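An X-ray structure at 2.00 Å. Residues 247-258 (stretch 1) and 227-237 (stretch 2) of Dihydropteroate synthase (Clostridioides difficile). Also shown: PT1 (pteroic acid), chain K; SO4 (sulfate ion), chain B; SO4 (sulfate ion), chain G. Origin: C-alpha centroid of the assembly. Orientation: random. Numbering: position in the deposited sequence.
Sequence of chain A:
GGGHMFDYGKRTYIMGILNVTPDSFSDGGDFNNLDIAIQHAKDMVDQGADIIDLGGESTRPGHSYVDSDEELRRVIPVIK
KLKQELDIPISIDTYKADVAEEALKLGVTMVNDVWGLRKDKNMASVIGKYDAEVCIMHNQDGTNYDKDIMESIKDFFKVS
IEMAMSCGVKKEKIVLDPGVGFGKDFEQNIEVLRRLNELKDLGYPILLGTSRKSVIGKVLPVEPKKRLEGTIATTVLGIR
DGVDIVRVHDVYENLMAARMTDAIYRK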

# COMPACT_ATOMS: atom_id res chain seq x y z
N ARG A 247 -7.31 11.99 1.40
CA ARG A 247 -7.18 13.16 0.55
C ARG A 247 -5.90 12.97 -0.27
O ARG A 247 -4.84 13.05 0.31
CB ARG A 247 -7.07 14.42 1.43
CG ARG A 247 -6.91 15.75 0.69
CD ARG A 247 -6.81 16.96 1.62
NE ARG A 247 -6.58 18.24 0.98
CZ ARG A 247 -5.41 18.68 0.52
NH1 ARG A 247 -4.30 17.98 0.69
NH2 ARG A 247 -5.37 19.83 -0.13
N VAL A 248 -6.01 12.86 -1.59
CA VAL A 248 -4.92 12.43 -2.46
C VAL A 248 -4.86 13.26 -3.74
O VAL A 248 -5.88 13.75 -4.22
CB VAL A 248 -5.04 10.94 -2.82
CG1 VAL A 248 -4.85 10.08 -1.58
CG2 VAL A 248 -6.37 10.65 -3.51
N HIS A 249 -3.64 13.42 -4.27
CA HIS A 249 -3.46 13.92 -5.64
C HIS A 249 -3.77 12.87 -6.71
O HIS A 249 -4.15 13.24 -7.81
CB HIS A 249 -2.02 14.37 -5.85
CG HIS A 249 -1.66 15.44 -4.89
ND1 HIS A 249 -1.06 15.16 -3.68
CD2 HIS A 249 -1.79 16.78 -4.98
CE1 HIS A 249 -0.85 16.30 -3.05
NE2 HIS A 249 -1.30 17.32 -3.82
N ASP A 250 -3.52 11.59 -6.47
CA ASP A 250 -3.57 10.59 -7.51
C ASP A 250 -4.76 9.70 -7.18
O ASP A 250 -4.70 8.76 -6.38
CB ASP A 250 -2.28 9.78 -7.60
CG ASP A 250 -1.04 10.62 -7.85
OD1 ASP A 250 -0.31 10.95 -6.88
OD2 ASP A 250 -0.83 10.96 -9.00
N VAL A 251 -5.86 10.01 -7.80
CA VAL A 251 -7.10 9.43 -7.33
C VAL A 251 -7.18 7.93 -7.69
O VAL A 251 -7.54 7.10 -6.84
CB VAL A 251 -8.28 10.25 -7.87
CG1 VAL A 251 -9.61 9.51 -7.73
CG2 VAL A 251 -8.33 11.61 -7.15
N TYR A 252 -6.87 7.58 -8.93
CA TYR A 252 -7.12 6.22 -9.44
C TYR A 252 -6.29 5.19 -8.65
O TYR A 252 -6.79 4.18 -8.13
CB TYR A 252 -6.73 6.14 -10.92
CG TYR A 252 -6.88 4.76 -11.50
CD1 TYR A 252 -8.14 4.26 -11.75
CD2 TYR A 252 -5.78 3.94 -11.73
CE1 TYR A 252 -8.31 2.98 -12.26
CE2 TYR A 252 -5.93 2.65 -12.22
CZ TYR A 252 -7.20 2.19 -12.51
OH TYR A 252 -7.43 0.93 -12.98
N GLU A 253 -5.01 5.51 -8.52
CA GLU A 253 -4.05 4.62 -7.88
C GLU A 253 -4.45 4.43 -6.42
O GLU A 253 -4.56 3.30 -5.95
CB GLU A 253 -2.64 5.17 -8.03
CG GLU A 253 -2.17 5.22 -9.47
CD GLU A 253 -2.54 6.49 -10.23
OE1 GLU A 253 -3.26 7.37 -9.70
OE2 GLU A 253 -2.09 6.61 -11.37
N ASN A 254 -4.75 5.51 -5.70
CA ASN A 254 -5.15 5.32 -4.32
C ASN A 254 -6.50 4.59 -4.24
O ASN A 254 -6.69 3.81 -3.32
CB ASN A 254 -5.21 6.64 -3.55
CG ASN A 254 -3.82 7.16 -3.25
OD1 ASN A 254 -3.23 6.73 -2.26
ND2 ASN A 254 -3.33 8.08 -4.08
N LEU A 255 -7.45 4.87 -5.12
CA LEU A 255 -8.74 4.12 -5.06
C LEU A 255 -8.50 2.61 -5.24
O LEU A 255 -9.10 1.81 -4.51
CB LEU A 255 -9.69 4.64 -6.14
CG LEU A 255 -11.05 3.94 -6.23
CD1 LEU A 255 -11.83 3.98 -4.93
CD2 LEU A 255 -11.90 4.57 -7.32
N MET A 256 -7.63 2.23 -6.20
CA MET A 256 -7.40 0.80 -6.47
C MET A 256 -6.82 0.13 -5.21
O MET A 256 -7.32 -0.89 -4.79
CB MET A 256 -6.45 0.57 -7.66
CG MET A 256 -6.99 1.04 -8.99
SD MET A 256 -8.62 0.33 -9.32
CE MET A 256 -9.75 1.68 -9.01
N ALA A 257 -5.83 0.75 -4.55
CA ALA A 257 -5.27 0.22 -3.31
C ALA A 257 -6.31 0.16 -2.19
O ALA A 257 -6.34 -0.78 -1.35
CB ALA A 257 -4.07 1.08 -2.91
N ALA A 258 -7.16 1.19 -2.13
CA ALA A 258 -8.19 1.26 -1.11
C ALA A 258 -9.20 0.12 -1.31
O ALA A 258 -9.68 -0.44 -0.35
CB ALA A 258 -8.90 2.59 -1.18
C2 PT1 K . -4.56 17.35 5.25
C3 PT1 K . -4.24 18.47 4.39
C5 PT1 K . -5.38 19.33 4.07
N6 PT1 K . -3.01 18.74 3.87
C7 PT1 K . -6.80 18.01 5.39
N9 PT1 K . -6.57 19.07 4.60
C10 PT1 K . -2.83 19.83 3.10
N11 PT1 K . -8.03 17.76 5.88
C12 PT1 K . -3.91 20.68 2.82
C21 PT1 K . 4.83 18.68 3.94
O22 PT1 K . 5.32 18.40 5.04
O1 PT1 K . -3.62 16.47 5.62
N4 PT1 K . -5.81 17.17 5.74
N8 PT1 K . -5.15 20.40 3.27
C13 PT1 K . -1.44 20.13 2.57
N14 PT1 K . -0.56 20.34 3.71
C15 PT1 K . 0.74 19.99 3.70
C16 PT1 K . 1.43 19.66 2.53
C17 PT1 K . 1.39 19.88 4.92
C18 PT1 K . 2.77 19.28 2.61
C19 PT1 K . 2.73 19.49 5.01
C20 PT1 K . 3.41 19.18 3.84
O23 PT1 K . 5.49 18.50 2.91
S SO4 B . -1.47 19.78 -1.14
O1 SO4 B . -0.31 20.48 -0.54
O2 SO4 B . -2.72 20.44 -0.70
O3 SO4 B . -1.48 18.37 -0.71
O4 SO4 B . -1.38 19.85 -2.62
S SO4 G . 10.17 18.10 0.26
O1 SO4 G . 10.72 17.38 1.43
O2 SO4 G . 10.10 19.52 0.63
O3 SO4 G . 11.07 17.94 -0.92
O4 SO4 G . 8.75 17.72 -0.00
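Stretch 2 (227-237) RLEGTIATTVL

How does stretch 2 lie on stretch 1? Stretch 2 is helical from Leu228 through Leu237 and continues beyond it, with Arg227 at the N-cap position. Stretch 1 leaves a strand at Arg247 and Val248, turns through His249 and Asp250, and enters a helix at Val251. The two helices run in broadly the same direction, with 38° between their N-to-C axes, a signed crossing angle of -38° and a closest axial approach of 9.3 Å. In register, Asp250 lies across from Leu228, their CA atoms 7.7 Å apart, and Asn254 lies across from Ile232, CA to CA 5.8 Å.

What does the strand end contribute? Arg247 points away from stretch 2 and meets the bound groups instead: its NH2 donates to O2 of the chain B sulfate at 2.8 Å, while PT1 N8 lies over one face of the guanidinium, 3.3 Å from Arg247 CZ. Val248 faces the other way, toward stretch 2, and its CG1 stands 4.3 Å from Thr235 OG1. His249 makes no contact with the helix; its NE2 donates to O4 of the same sulfate at 2.8 Å.

Where does the contact begin to tighten? At Asp250, at the N-cap position of the stretch 1 helix, OD1 comes 3.6 Å from Leu228 CD1, although the carboxylate makes no capping bond. Glu253, about one turn after Asp250, uses the aliphatic part of its side chain: its CG is 3.9 Å from Leu228 CD2, and its CB is 4.1 Å from Ile232 CD1.

What holds the centre? The side chain of Asn254 is a knob among Leu228, Thr231, Ile232 and Thr235. Its CA-to-CB bond points sideways, but the amide end comes nearer, where Thr235 OG1 donates a hydrogen bond to Asn254 OD1 at 2.9 Å. This is the only hydrogen bond between the stretches. On the other side of the amide, Asn254 ND2 donates to Asp250 O at 2.8 Å, a nearly straight bond, so the group is engaged by its own turn as well as by the neighbouring helix.

How does the contact continue past Asn254? Leu255 points away, and Ala257 brings the helix back toward stretch 2. Its CB lies 3.6 Å from Ile232 CG2 and 4.0 Å from Val236 CG2, so a single methyl packs against two branched side chains one turn apart. Altogether, the two stretches bury 409 Å² between them, summed over both sides.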

# COMPACT_ATOMS: atom_id res chain seq x y z
N ARG A 227 6.53 10.24 -5.14
CA ARG A 227 6.34 9.60 -3.84
C ARG A 227 5.05 8.76 -3.81
O ARG A 227 4.64 8.34 -2.75
CB ARG A 227 6.31 10.67 -2.74
CG ARG A 227 7.59 11.51 -2.74
CD ARG A 227 7.48 12.72 -1.84
NE ARG A 227 8.73 13.44 -1.99
CZ ARG A 227 8.99 14.63 -1.47
NH1 ARG A 227 8.12 15.23 -0.67
NH2 ARG A 227 10.14 15.22 -1.75
N LEU A 228 4.45 8.49 -4.95
CA LEU A 228 3.13 7.83 -4.97
C LEU A 228 3.13 6.51 -4.18
O LEU A 228 2.11 6.22 -3.52
CB LEU A 228 2.72 7.62 -6.43
CG LEU A 228 1.38 6.92 -6.64
CD1 LEU A 228 0.28 7.55 -5.78
CD2 LEU A 228 1.00 6.96 -8.10
N GLU A 229 4.19 5.68 -4.22
CA GLU A 229 4.02 4.37 -3.58
C GLU A 229 4.09 4.56 -2.06
O GLU A 229 3.40 3.83 -1.35
CB GLU A 229 4.85 3.17 -4.07
CG GLU A 229 6.04 3.36 -4.97
CD GLU A 229 5.87 3.97 -6.35
OE1 GLU A 229 5.14 3.40 -7.18
OE2 GLU A 229 6.50 5.03 -6.56
N GLY A 230 4.79 5.57 -1.57
CA GLY A 230 4.70 5.90 -0.14
C GLY A 230 3.30 6.31 0.28
O GLY A 230 2.79 5.94 1.35
N THR A 231 2.66 7.12 -0.56
CA THR A 231 1.34 7.61 -0.25
C THR A 231 0.37 6.42 -0.24
O THR A 231 -0.49 6.27 0.66
CB THR A 231 0.91 8.64 -1.29
OG1 THR A 231 1.82 9.74 -1.25
CG2 THR A 231 -0.54 9.04 -1.11
N ILE A 232 0.53 5.56 -1.24
CA ILE A 232 -0.31 4.34 -1.27
C ILE A 232 -0.10 3.53 0.00
O ILE A 232 -1.06 3.06 0.59
CB ILE A 232 -0.06 3.52 -2.55
CG1 ILE A 232 -0.62 4.28 -3.75
CG2 ILE A 232 -0.67 2.13 -2.44
CD1 ILE A 232 -0.28 3.62 -5.06
N ALA A 233 1.13 3.47 0.51
CA ALA A 233 1.34 2.73 1.73
C ALA A 233 0.53 3.34 2.87
O ALA A 233 -0.12 2.61 3.65
CB ALA A 233 2.82 2.68 2.07
N THR A 234 0.54 4.68 2.98
CA THR A 234 -0.17 5.32 4.10
C THR A 234 -1.69 5.23 3.91
O THR A 234 -2.44 5.09 4.87
CB THR A 234 0.27 6.78 4.27
OG1 THR A 234 -0.13 7.49 3.10
CG2 THR A 234 1.77 6.92 4.45
N THR A 235 -2.15 5.29 2.67
CA THR A 235 -3.58 5.05 2.42
C THR A 235 -3.97 3.69 2.98
O THR A 235 -4.98 3.54 3.66
CB THR A 235 -3.88 5.15 0.92
OG1 THR A 235 -3.83 6.52 0.55
CG2 THR A 235 -5.23 4.59 0.53
N VAL A 236 -3.18 2.68 2.68
CA VAL A 236 -3.52 1.27 3.00
C VAL A 236 -3.52 1.04 4.51
O VAL A 236 -4.45 0.46 5.08
CB VAL A 236 -2.55 0.31 2.26
CG1 VAL A 236 -2.65 -1.14 2.73
CG2 VAL A 236 -2.81 0.37 0.77
N LEU A 237 -2.46 1.51 5.16
CA LEU A 237 -2.32 1.40 6.60
C LEU A 237 -3.41 2.22 7.30
O LEU A 237 -3.95 1.80 8.34
CB LEU A 237 -0.92 1.90 7.00
CG LEU A 237 0.22 1.04 6.45
CD1 LEU A 237 1.58 1.71 6.66
CD2 LEU A 237 0.22 -0.34 7.08